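Local coordinates for protein putative dehydratase (Salmonella enterica subsp. enterica serovar Enteritidis, PDB 3TW9) that dehydrates D-gluconate to 2-dehydro-3-deoxy-D-gluconate with low activity in vitro, using one bound magnesium ion per subunit, at residues Leu29-Val34 against Pro83-Lys88; Gly43-Val48 against Gln68-Val73; Tyr59-Ala64 against Gly409-Glu414; Asn164-Met169 against Asn237-Gly242; Ile355-Val360 against Asp387-Cys392. All coordinates share one frame; numbering follows the deposited sequence.

Contact 1 (Leu29-Val34 against Pro83-Lys88); sequences LKITNV and PFLVGK
In the N-terminal domain of this mandelate racemase/muconate lactonizing family member, a type II turn from L85 to K88 docks on the start of the first strand. I31 is gripped through both of its backbone polar atoms. I31 N gives a bond of 2.9 Å to K88 O. I31 O takes one of 2.7 Å from G87 N. Both are fairly straight, at 163° and 156° at the hydrogen. K30 CA adds a CA-H...O contact to K88 O, so this carbonyl meets two neighbours of the strand end. The turn closes on itself through K88 N to L85 O. It follows helix 70-85 directly, and the helical backbone ends at L85. G87 takes the positive-phi place of the turn (phi 99°). The strand belongs to the three-stranded antiparallel sheet, where it pairs with strand 46-53. T32 and N33 both face E52 there, a classic beta bulge. I31 and V34 point toward the turn. I31 CB sits 3.5 Å from L85 O, and I31 CD1 reaches L85 CB at 4.1 Å. V34 CG2 lies anti to its carbonyl carbon and meets L85 CD1 at 3.8 Å, the two side chains crossing at about a right angle. V86 lies at the exposed margin, with CG1 and CG2 beside T32 O. K30 runs past the turn, its CG 3.5 Å from G87 O. The extended K88 chain runs back along its own segment, where NZ bonds F84 O and stands over one face of the F84 ring.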
# COMPACT_ATOMS: atom_id res chain seq x y z
N LEU C 29 8.69 -18.99 17.70
CA LEU C 29 8.50 -17.79 18.50
C LEU C 29 7.01 -17.63 18.83
O LEU C 29 6.17 -17.83 17.96
CB LEU C 29 9.03 -16.59 17.71
CG LEU C 29 9.08 -15.22 18.37
CD1 LEU C 29 10.08 -15.19 19.53
CD2 LEU C 29 9.44 -14.19 17.31
N LYS C 30 6.70 -17.31 20.08
CA LYS C 30 5.31 -17.15 20.53
C LYS C 30 5.12 -15.91 21.38
O LYS C 30 6.04 -15.51 22.12
CB LYS C 30 4.84 -18.35 21.36
CG LYS C 30 4.70 -19.64 20.61
CD LYS C 30 4.57 -20.81 21.58
CE LYS C 30 4.07 -22.05 20.85
NZ LYS C 30 4.96 -22.44 19.71
N ILE C 31 3.94 -15.30 21.29
CA ILE C 31 3.54 -14.28 22.25
C ILE C 31 3.27 -14.99 23.59
O ILE C 31 2.56 -16.00 23.63
CB ILE C 31 2.28 -13.49 21.78
CG1 ILE C 31 2.64 -12.61 20.57
CG2 ILE C 31 1.72 -12.62 22.88
CD1 ILE C 31 1.48 -12.40 19.58
N THR C 32 3.84 -14.45 24.67
CA THR C 32 3.67 -15.04 26.00
C THR C 32 2.79 -14.21 26.92
O THR C 32 2.11 -14.74 27.79
CB THR C 32 5.02 -15.24 26.71
OG1 THR C 32 5.76 -14.01 26.68
CG2 THR C 32 5.80 -16.35 26.07
N ASN C 33 2.85 -12.89 26.74
CA ASN C 33 2.11 -11.96 27.57
C ASN C 33 1.80 -10.69 26.79
O ASN C 33 2.63 -10.21 26.02
CB ASN C 33 2.89 -11.62 28.84
CG ASN C 33 2.04 -10.88 29.85
OD1 ASN C 33 2.34 -9.75 30.22
ND2 ASN C 33 0.95 -11.51 30.29
N VAL C 34 0.60 -10.16 26.98
CA VAL C 34 0.19 -8.86 26.46
C VAL C 34 -0.30 -8.04 27.64
O VAL C 34 -1.25 -8.43 28.33
CB VAL C 34 -0.97 -8.98 25.42
CG1 VAL C 34 -1.41 -7.60 24.95
CG2 VAL C 34 -0.56 -9.84 24.25
N PRO C 83 -6.15 -12.55 25.58
CA PRO C 83 -6.40 -13.97 25.29
C PRO C 83 -6.49 -14.37 23.80
O PRO C 83 -6.39 -15.55 23.48
CB PRO C 83 -7.72 -14.25 26.01
CG PRO C 83 -8.39 -12.96 26.12
CD PRO C 83 -7.31 -11.93 26.27
N PHE C 84 -6.69 -13.39 22.91
CA PHE C 84 -6.66 -13.65 21.47
C PHE C 84 -5.22 -13.94 21.00
O PHE C 84 -5.03 -14.69 20.06
CB PHE C 84 -7.29 -12.45 20.70
CG PHE C 84 -7.35 -12.61 19.20
CD1 PHE C 84 -8.41 -13.30 18.61
CD2 PHE C 84 -6.36 -12.06 18.38
CE1 PHE C 84 -8.48 -13.45 17.21
CE2 PHE C 84 -6.40 -12.20 16.98
CZ PHE C 84 -7.47 -12.90 16.39
N LEU C 85 -4.23 -13.37 21.69
CA LEU C 85 -2.85 -13.37 21.16
C LEU C 85 -1.89 -14.36 21.78
O LEU C 85 -0.93 -14.80 21.12
CB LEU C 85 -2.24 -11.97 21.28
CG LEU C 85 -2.88 -10.89 20.42
CD1 LEU C 85 -2.51 -9.57 21.00
CD2 LEU C 85 -2.40 -11.01 18.98
N VAL C 86 -2.10 -14.70 23.04
CA VAL C 86 -1.11 -15.53 23.73
C VAL C 86 -0.96 -16.86 23.01
O VAL C 86 -1.95 -17.55 22.71
CB VAL C 86 -1.40 -15.64 25.26
CG1 VAL C 86 -0.50 -16.69 25.92
CG2 VAL C 86 -1.17 -14.28 25.93
N GLY C 87 0.28 -17.20 22.67
CA GLY C 87 0.61 -18.47 22.03
C GLY C 87 0.79 -18.39 20.52
O GLY C 87 1.25 -19.34 19.88
N LYS C 88 0.41 -17.25 19.94
CA LYS C 88 0.51 -17.08 18.49
C LYS C 88 1.88 -16.60 18.06
O LYS C 88 2.57 -15.94 18.81
CB LYS C 88 -0.57 -16.10 18.00
CG LYS C 88 -1.97 -16.67 18.15
CD LYS C 88 -3.04 -15.73 17.69
CE LYS C 88 -4.35 -16.53 17.53
NZ LYS C 88 -5.50 -15.61 17.41

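Contact 2 (Gly43-Val48 against Gln68-Val73); sequences GIDLAV and QRIFAV
I70 lays its CD1 over the backbone and CB of A47. The contact joins the first turn of helix 70-85 to the start of strand 46-53, within the alpha+beta N-terminal domain of the enolase superfamily. I70 CD1 lies 3.5 Å from A47 N and 3.6 Å from A47 CB. I70 CG1 rests beside the L46 carbonyl. The chi1 of I70 is unusual, -141°, away from the staggered values. With it the two branches divide the work: CD1 goes to A47 and CG2 to D45. V73, one turn further along, only grazes A47 CB through CG1. No hydrogen bond crosses between the segments. Polar groups of 43-48 have partners outside the contact: A47 N bonds T65 OG1, and the D45 carboxylate takes E423 N on OD1 and G424 N on OD2. This ties D45 to the C-terminal region of the chain. L38 of the adjoining strand also packs on both A47 and I70. Q68, assigned to substrate binding, stands just before the helix; its NE2 bonds a glycerol, probably from the crystallisation liquor. At the D45 end, I70 CG2 lies 3.8 Å from D45 OD2 and also covers one face of the F71 ring.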
# COMPACT_ATOMS: atom_id res chain seq x y z
N GLY C 43 1.24 14.72 31.70
CA GLY C 43 -0.04 15.20 32.23
C GLY C 43 -1.22 14.87 31.32
O GLY C 43 -2.29 15.49 31.42
N ILE C 44 -1.03 13.89 30.44
CA ILE C 44 -2.06 13.47 29.47
C ILE C 44 -2.08 11.93 29.49
O ILE C 44 -1.03 11.30 29.34
CB ILE C 44 -1.72 13.96 28.02
CG1 ILE C 44 -1.69 15.49 27.92
CG2 ILE C 44 -2.74 13.39 27.01
CD1 ILE C 44 -0.98 16.03 26.68
N ASP C 45 -3.25 11.32 29.70
CA ASP C 45 -3.33 9.86 29.81
C ASP C 45 -2.87 9.15 28.53
O ASP C 45 -3.34 9.47 27.44
CB ASP C 45 -4.77 9.42 30.12
CG ASP C 45 -5.22 9.80 31.53
OD1 ASP C 45 -4.42 10.33 32.33
OD2 ASP C 45 -6.40 9.55 31.83
N LEU C 46 -1.94 8.21 28.68
CA LEU C 46 -1.41 7.41 27.58
C LEU C 46 -1.65 5.92 27.83
O LEU C 46 -1.68 5.47 28.99
CB LEU C 46 0.09 7.63 27.40
CG LEU C 46 0.65 9.06 27.36
CD1 LEU C 46 2.19 9.04 27.34
CD2 LEU C 46 0.06 9.89 26.18
N ALA C 47 -1.83 5.16 26.75
CA ALA C 47 -1.83 3.69 26.82
C ALA C 47 -0.77 3.16 25.90
O ALA C 47 -0.71 3.48 24.71
CB ALA C 47 -3.18 3.10 26.44
N VAL C 48 0.09 2.33 26.47
CA VAL C 48 1.14 1.67 25.73
C VAL C 48 0.99 0.18 25.97
O VAL C 48 0.91 -0.27 27.12
CB VAL C 48 2.55 2.15 26.19
CG1 VAL C 48 3.64 1.27 25.58
CG2 VAL C 48 2.76 3.60 25.83
N GLN C 68 -9.06 10.26 25.86
CA GLN C 68 -10.36 10.51 26.50
C GLN C 68 -11.08 9.22 26.93
O GLN C 68 -12.05 9.30 27.69
CB GLN C 68 -11.25 11.35 25.61
CG GLN C 68 -10.70 12.75 25.30
CD GLN C 68 -9.83 12.80 24.04
OE1 GLN C 68 -9.43 11.79 23.51
NE2 GLN C 68 -9.53 14.02 23.59
N ARG C 69 -10.63 8.07 26.44
CA ARG C 69 -11.28 6.80 26.79
C ARG C 69 -10.26 5.75 27.21
O ARG C 69 -10.48 4.55 27.05
CB ARG C 69 -12.21 6.30 25.66
CG ARG C 69 -13.45 7.17 25.41
CD ARG C 69 -14.48 7.13 26.54
NE ARG C 69 -15.67 7.94 26.25
CZ ARG C 69 -15.78 9.26 26.42
NH1 ARG C 69 -14.78 9.97 26.92
NH2 ARG C 69 -16.93 9.88 26.11
N ILE C 70 -9.15 6.22 27.79
CA ILE C 70 -8.03 5.36 28.10
C ILE C 70 -8.36 4.09 28.88
O ILE C 70 -7.81 3.05 28.58
CB ILE C 70 -6.85 6.17 28.76
CG1 ILE C 70 -5.50 5.66 28.25
CG2 ILE C 70 -6.90 6.12 30.29
CD1 ILE C 70 -5.21 6.03 26.82
N PHE C 71 -9.28 4.17 29.85
CA PHE C 71 -9.60 3.00 30.69
C PHE C 71 -10.40 1.96 29.91
O PHE C 71 -10.22 0.77 30.12
CB PHE C 71 -10.33 3.38 31.99
CG PHE C 71 -9.51 4.25 32.90
CD1 PHE C 71 -8.30 3.78 33.41
CD2 PHE C 71 -9.98 5.49 33.30
CE1 PHE C 71 -7.53 4.56 34.28
CE2 PHE C 71 -9.22 6.28 34.17
CZ PHE C 71 -8.00 5.82 34.65
N ALA C 72 -11.24 2.43 28.98
CA ALA C 72 -11.97 1.53 28.08
C ALA C 72 -11.06 0.83 27.06
O ALA C 72 -11.27 -0.35 26.73
CB ALA C 72 -13.15 2.27 27.40
N VAL C 73 -10.05 1.55 26.58
CA VAL C 73 -8.99 0.96 25.76
C VAL C 73 -8.25 -0.17 26.51
O VAL C 73 -8.05 -1.25 25.97
CB VAL C 73 -8.01 2.04 25.26
CG1 VAL C 73 -6.81 1.39 24.51
CG2 VAL C 73 -8.75 3.03 24.34

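Contact 3 (Tyr59-Ala64 against Gly409-Glu414); sequences YGLGCA and GIDIDE
Residues 59-63 form an extended edge strand, and 409-414 is an irregular segment that passes beside it without a backbone hydrogen bond between them. Their nearest CA atoms, those of L61 and D411, stay 7.3 Å apart, so the contact is made by side chains, partly against the backbone of 409-414. Y59 OH donates to D411 OD2 at 2.6 Å, on the syn lone pair. The other carboxylate oxygen, OD1, lies at the ring edge, 3.4 Å from Y59 CE1. Ring and carboxylate planes are 48° apart. CG of Y59 sits between backbone N and carbonyl carbon (chi1 54°), which swings the ring toward D411. D411 OD1 also accepts from I412 N at 2.8 Å, met on its anti side. The carboxylate is held from two directions. Next to this polar pair, L61 CD1 packs 3.6 Å from I412 N and 3.7 Å from I412 CG2. K129 and K50 make cation-pi contacts with the Y59 ring. The contact joins the N-terminal domain to the C-terminal part of the chain. Strand 59-63 pairs with strand 46-53 and bonds D125 of helix 110-131, while D411 and D413 make backbone bonds to P390 and V388, just beyond and at the end of helix 383-388.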
# COMPACT_ATOMS: atom_id res chain seq x y z
N TYR C 59 10.73 -8.04 23.16
CA TYR C 59 9.37 -7.56 23.36
C TYR C 59 9.15 -6.39 22.43
O TYR C 59 10.11 -5.84 21.89
CB TYR C 59 9.13 -7.10 24.80
CG TYR C 59 10.11 -6.07 25.31
CD1 TYR C 59 9.98 -4.70 25.01
CD2 TYR C 59 11.17 -6.47 26.14
CE1 TYR C 59 10.89 -3.77 25.50
CE2 TYR C 59 12.08 -5.54 26.63
CZ TYR C 59 11.94 -4.21 26.32
OH TYR C 59 12.85 -3.33 26.82
N GLY C 60 7.89 -6.00 22.28
CA GLY C 60 7.53 -4.92 21.36
C GLY C 60 6.61 -3.96 22.09
O GLY C 60 5.86 -4.38 23.00
N LEU C 61 6.66 -2.69 21.70
CA LEU C 61 5.81 -1.66 22.27
C LEU C 61 4.95 -1.02 21.19
O LEU C 61 5.43 -0.78 20.07
CB LEU C 61 6.61 -0.56 22.96
CG LEU C 61 7.53 -1.04 24.08
CD1 LEU C 61 8.34 0.17 24.53
CD2 LEU C 61 6.70 -1.64 25.20
N GLY C 62 3.71 -0.71 21.57
CA GLY C 62 2.78 -0.07 20.66
C GLY C 62 1.95 0.99 21.36
O GLY C 62 1.74 0.92 22.56
N CYS C 63 1.50 1.98 20.60
CA CYS C 63 0.66 3.01 21.16
C CYS C 63 -0.80 2.65 21.00
O CYS C 63 -1.25 2.27 19.90
CB CYS C 63 0.93 4.38 20.51
SG CYS C 63 0.21 5.78 21.40
N ALA C 64 -1.55 2.83 22.11
CA ALA C 64 -3.01 2.67 22.13
C ALA C 64 -3.70 3.90 22.68
O ALA C 64 -4.77 3.79 23.30
CB ALA C 64 -3.40 1.40 22.96
N GLY C 409 12.78 1.91 17.89
CA GLY C 409 13.87 2.65 18.58
C GLY C 409 13.46 3.35 19.88
O GLY C 409 14.05 4.36 20.29
N ILE C 410 12.45 2.81 20.53
CA ILE C 410 11.87 3.45 21.71
C ILE C 410 11.73 2.38 22.77
O ILE C 410 11.56 1.20 22.45
CB ILE C 410 10.46 4.09 21.36
CG1 ILE C 410 9.96 5.03 22.46
CG2 ILE C 410 9.42 2.99 21.02
CD1 ILE C 410 10.73 6.28 22.55
N ASP C 411 11.83 2.78 24.03
CA ASP C 411 11.54 1.84 25.10
C ASP C 411 10.66 2.53 26.12
O ASP C 411 10.34 3.70 25.99
CB ASP C 411 12.83 1.27 25.71
CG ASP C 411 12.67 -0.20 26.13
OD1 ASP C 411 11.56 -0.62 26.51
OD2 ASP C 411 13.67 -0.94 26.11
N ILE C 412 10.22 1.76 27.12
CA ILE C 412 9.51 2.30 28.26
C ILE C 412 10.12 1.75 29.56
O ILE C 412 10.47 0.58 29.64
CB ILE C 412 7.98 2.03 28.19
CG1 ILE C 412 7.24 2.82 29.28
CG2 ILE C 412 7.67 0.52 28.20
CD1 ILE C 412 5.70 2.82 29.17
N ASP C 413 10.29 2.64 30.54
CA ASP C 413 10.70 2.23 31.87
C ASP C 413 9.44 2.11 32.71
O ASP C 413 8.85 3.12 33.12
CB ASP C 413 11.65 3.29 32.47
CG ASP C 413 12.34 2.81 33.76
OD1 ASP C 413 11.69 2.18 34.61
OD2 ASP C 413 13.55 3.06 33.91
N GLU C 414 9.05 0.87 32.98
CA GLU C 414 7.81 0.58 33.70
C GLU C 414 7.78 1.12 35.13
O GLU C 414 6.73 1.59 35.58
CB GLU C 414 7.57 -0.91 33.69
CG GLU C 414 7.31 -1.44 32.29
CD GLU C 414 6.83 -2.85 32.31
OE1 GLU C 414 5.84 -3.13 33.02
OE2 GLU C 414 7.44 -3.68 31.62

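Contact 4 (Asn164-Met169 against Asn237-Gly242); sequences NIRARM and NKLGFG
This is helix packing at the surface of the barrel domain, between the C-terminal half of helix 158-171 and the C-terminal end of helix 221-239. It is apolar at its centre and has no hydrogen bond across it. L239 is the side chain that carries it, pointing between I165, R166 and M169. In one of its two modelled conformers, and so less certainly, its CD1 meets I165 CG2 at 3.8 Å. Its CD2 there lies 4.1 Å from R166 CG and from M169 SD, and over one face of the R166 guanidinium. I165 CG2 is anti to the backbone N, which places it on the L239 side. M169 bends at chi3 (72°), with its sulfur at the leucine. R166 runs extended from CG to NE along the outer margin. Its NH2 comes within 4.1 Å of K238 CB, approaching obliquely. K238 bends at chi2, and its NZ is 6.1 Å from R166 NH2. The guanidinium has its acid in its own helix: NH1 forms a salt bridge with E162. Such a bridge probably eases a second positive charge nearby. Helix 221-239 ends after L239: G240 takes a positive phi (79°) and the chain turns toward strand 244-248. I165 also packs inward on V176 of strand 175-177 and on L235. Two neighbouring helices packed side by side outside parallel strands are typical of the enolase-type barrel, a modified TIM barrel.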
# COMPACT_ATOMS: atom_id res chain seq x y z
N ASN C 164 5.03 34.20 19.40
CA ASN C 164 5.26 32.76 19.44
C ASN C 164 5.79 32.25 18.09
O ASN C 164 6.71 31.44 18.06
CB ASN C 164 4.01 31.98 19.91
CG ASN C 164 3.73 32.15 21.39
OD1 ASN C 164 4.56 32.67 22.13
ND2 ASN C 164 2.55 31.72 21.82
N ILE C 165 5.23 32.76 16.99
CA ILE C 165 5.65 32.44 15.62
C ILE C 165 7.09 32.87 15.41
O ILE C 165 7.90 32.08 14.93
CB ILE C 165 4.76 33.11 14.51
CG1 ILE C 165 3.31 32.61 14.58
CG2 ILE C 165 5.29 32.78 13.11
CD1 ILE C 165 2.37 33.43 13.74
N ARG C 166 7.41 34.11 15.79
CA ARG C 166 8.80 34.59 15.76
C ARG C 166 9.74 33.69 16.55
O ARG C 166 10.78 33.27 16.02
CB ARG C 166 8.87 36.05 16.24
CG ARG C 166 8.33 37.05 15.21
CD ARG C 166 8.86 38.46 15.45
NE ARG C 166 8.53 39.34 14.34
CZ ARG C 166 7.43 40.09 14.27
NH1 ARG C 166 6.54 40.07 15.27
NH2 ARG C 166 7.22 40.86 13.21
N ALA C 167 9.37 33.37 17.79
CA ALA C 167 10.14 32.46 18.64
C ALA C 167 10.35 31.10 17.97
O ALA C 167 11.46 30.55 17.99
CB ALA C 167 9.47 32.29 20.00
N ARG C 168 9.30 30.55 17.35
CA ARG C 168 9.45 29.22 16.74
C ARG C 168 10.29 29.28 15.46
O ARG C 168 11.03 28.33 15.17
CB ARG C 168 8.07 28.55 16.47
CG ARG C 168 7.19 28.32 17.71
CD ARG C 168 7.70 27.25 18.70
NE ARG C 168 8.69 27.75 19.68
CZ ARG C 168 8.44 28.57 20.70
NH1 ARG C 168 9.42 28.93 21.51
NH2 ARG C 168 7.22 29.05 20.94
N MET C 169 10.18 30.39 14.73
CA MET C 169 11.00 30.62 13.53
C MET C 169 12.47 30.74 13.91
O MET C 169 13.32 30.15 13.26
CB MET C 169 10.55 31.85 12.77
CG MET C 169 9.23 31.64 12.02
SD MET C 169 8.71 33.12 11.16
CE MET C 169 9.90 33.18 9.83
N ASN C 237 1.64 40.34 6.23
CA ASN C 237 2.22 41.69 6.11
C ASN C 237 3.49 41.83 6.94
O ASN C 237 4.46 42.46 6.50
CB ASN C 237 1.21 42.77 6.49
CG ASN C 237 0.20 43.05 5.37
OD1 ASN C 237 0.42 42.69 4.21
ND2 ASN C 237 -0.90 43.70 5.72
N LYS C 238 3.49 41.21 8.10
CA LYS C 238 4.61 41.27 9.02
C LYS C 238 5.71 40.25 8.76
O LYS C 238 6.90 40.55 8.95
CB LYS C 238 4.12 41.14 10.47
CG LYS C 238 3.21 42.27 10.96
CD LYS C 238 4.00 43.52 11.35
CE LYS C 238 3.07 44.67 11.68
NZ LYS C 238 3.81 45.86 12.21
N LEU C 239 5.35 39.05 8.33
CA LEU C 239 6.31 37.95 8.29
C LEU C 239 6.68 37.51 6.87
O LEU C 239 7.67 36.82 6.68
CB LEU C 239 5.84 36.77 9.15
CG LEU C 239 5.72 37.01 10.66
CD1 LEU C 239 4.72 36.06 11.31
CD2 LEU C 239 7.08 36.91 11.34
N GLY C 240 5.89 37.92 5.88
CA GLY C 240 6.16 37.54 4.50
C GLY C 240 5.71 36.12 4.18
O GLY C 240 5.03 35.48 5.00
N PHE C 241 6.11 35.63 3.01
CA PHE C 241 5.52 34.42 2.44
C PHE C 241 6.44 33.22 2.45
O PHE C 241 6.04 32.14 2.01
CB PHE C 241 5.02 34.69 1.01
CG PHE C 241 3.68 35.37 0.95
CD1 PHE C 241 2.52 34.62 0.77
CD2 PHE C 241 3.58 36.75 1.06
CE1 PHE C 241 1.28 35.26 0.72
CE2 PHE C 241 2.35 37.38 1.01
CZ PHE C 241 1.20 36.64 0.85
N GLY C 242 7.66 33.38 2.95
CA GLY C 242 8.61 32.28 3.06
C GLY C 242 8.19 31.25 4.11
O GLY C 242 8.30 30.05 3.86

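Contact 5 (Ile355-Val360 against Asp387-Cys392); sequences ISPVGV and DVFPGC
P357 sets the CB-CG-CD edge of its ring over one face of the F389 ring. Its CD stands 3.6 Å from the ring centroid and only 14° off the normal, a CH-pi contact. P357 CG comes to 3.5 Å from F389 CD2, and the two side chains cross at about a right angle. CG of F389 is anti to the carbonyl carbon (chi1 -65°), and the ring is thereby swung across the proline. V358 CG2 reaches F389 CE1 obliquely at 4.0 Å. C392 SG also meets P357, 3.9 Å from CB. F389 and C392 therefore meet P357 from the two ends of one short bend, through P390 and G391. The second shell fixes the proline at the first turn of helix 357-369. S356 is its N-cap. S356 OG accepts from G359 N at 3.2 Å in a nearly straight bond, and more weakly from V358 N. V360 N bonds S356 O and starts the helical pattern. S356 lies about 9 Å, side chain to side chain, from D354, assigned to substrate binding. From the N-terminal sheet, V48 of strand 46-53 touches the F389 ring, and L46 of the same strand packs on P357. I412 also lies on F389, while V388, ending helix 383-388, packs on helix 414-417.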
# COMPACT_ATOMS: atom_id res chain seq x y z
N ILE C 355 -0.64 11.41 22.38
CA ILE C 355 -0.02 10.34 21.64
C ILE C 355 1.21 9.99 22.48
O ILE C 355 1.90 10.89 22.97
CB ILE C 355 0.38 10.79 20.19
CG1 ILE C 355 1.11 9.69 19.42
CG2 ILE C 355 1.22 12.10 20.21
CD1 ILE C 355 1.27 9.98 17.89
N SER C 356 1.47 8.70 22.68
CA SER C 356 2.66 8.32 23.44
C SER C 356 3.91 8.57 22.60
O SER C 356 3.84 8.65 21.37
CB SER C 356 2.58 6.86 23.91
OG SER C 356 2.90 5.95 22.88
N PRO C 357 5.08 8.67 23.26
CA PRO C 357 6.30 8.71 22.44
C PRO C 357 6.46 7.51 21.49
O PRO C 357 7.12 7.64 20.44
CB PRO C 357 7.41 8.75 23.50
CG PRO C 357 6.75 9.60 24.60
CD PRO C 357 5.37 8.98 24.68
N VAL C 358 5.85 6.37 21.83
CA VAL C 358 5.84 5.21 20.94
C VAL C 358 5.05 5.56 19.65
O VAL C 358 5.52 5.32 18.56
CB VAL C 358 5.23 3.97 21.62
CG1 VAL C 358 5.20 2.76 20.66
CG2 VAL C 358 6.01 3.59 22.91
N GLY C 359 3.85 6.11 19.81
CA GLY C 359 3.08 6.64 18.65
C GLY C 359 3.83 7.74 17.89
O GLY C 359 3.74 7.82 16.66
N VAL C 360 4.55 8.59 18.61
CA VAL C 360 5.38 9.65 17.95
C VAL C 360 6.39 9.00 17.01
O VAL C 360 6.52 9.38 15.84
CB VAL C 360 6.03 10.59 19.01
CG1 VAL C 360 7.08 11.52 18.36
CG2 VAL C 360 4.95 11.42 19.67
N ASP C 387 12.18 10.73 30.12
CA ASP C 387 12.75 9.87 31.17
C ASP C 387 12.07 8.51 31.11
O ASP C 387 12.74 7.47 31.14
CB ASP C 387 12.52 10.53 32.54
CG ASP C 387 13.30 9.87 33.66
OD1 ASP C 387 14.37 9.29 33.41
OD2 ASP C 387 12.84 9.94 34.82
N VAL C 388 10.75 8.52 30.99
CA VAL C 388 9.95 7.30 30.95
C VAL C 388 10.15 6.53 29.65
O VAL C 388 10.15 5.30 29.64
CB VAL C 388 8.44 7.60 31.23
CG1 VAL C 388 7.56 6.34 30.99
CG2 VAL C 388 8.24 8.08 32.68
N PHE C 389 10.34 7.27 28.56
CA PHE C 389 10.46 6.70 27.21
C PHE C 389 11.80 7.00 26.56
O PHE C 389 11.88 7.90 25.70
CB PHE C 389 9.36 7.25 26.29
CG PHE C 389 7.96 6.87 26.68
CD1 PHE C 389 7.39 5.69 26.19
CD2 PHE C 389 7.21 7.70 27.51
CE1 PHE C 389 6.09 5.34 26.53
CE2 PHE C 389 5.91 7.36 27.87
CZ PHE C 389 5.35 6.16 27.37
N PRO C 390 12.86 6.25 26.93
CA PRO C 390 14.16 6.50 26.29
C PRO C 390 14.19 6.12 24.80
O PRO C 390 13.69 5.05 24.41
CB PRO C 390 15.14 5.62 27.10
CG PRO C 390 14.31 4.61 27.76
CD PRO C 390 12.97 5.26 28.02
N GLY C 391 14.76 7.02 23.99
CA GLY C 391 14.78 6.86 22.54
C GLY C 391 13.92 7.87 21.77
O GLY C 391 13.76 7.72 20.55
N CYS C 392 13.38 8.88 22.47
CA CYS C 392 12.63 9.97 21.80
C CYS C 392 13.46 10.60 20.68
O CYS C 392 14.69 10.71 20.81
CB CYS C 392 12.17 11.04 22.81
SG CYS C 392 10.85 10.52 23.93

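In the fold
Contacts 2, 3 and 5 are buried and all touch one another. Strand 46-53 of contact 2 pairs with strand 59-63 of contact 3, and both lean on contact 5, whose bend also bonds the backbone of 409-414. Contacts 3 and 5 are closest, with centres 8 Å apart. Contact 1 is partly buried at the far end of the same N-terminal sheet and shares helix 70-85 with contact 2. Contact 4 is a surface contact in the barrel domain, about 51 Å between centres from contact 1. The chemistry follows: backbone bonds beside apolar packing in contact 1, a tyrosine-aspartate bond beside a leucine in contact 3, mainly apolar packing in 2, 4 and 5.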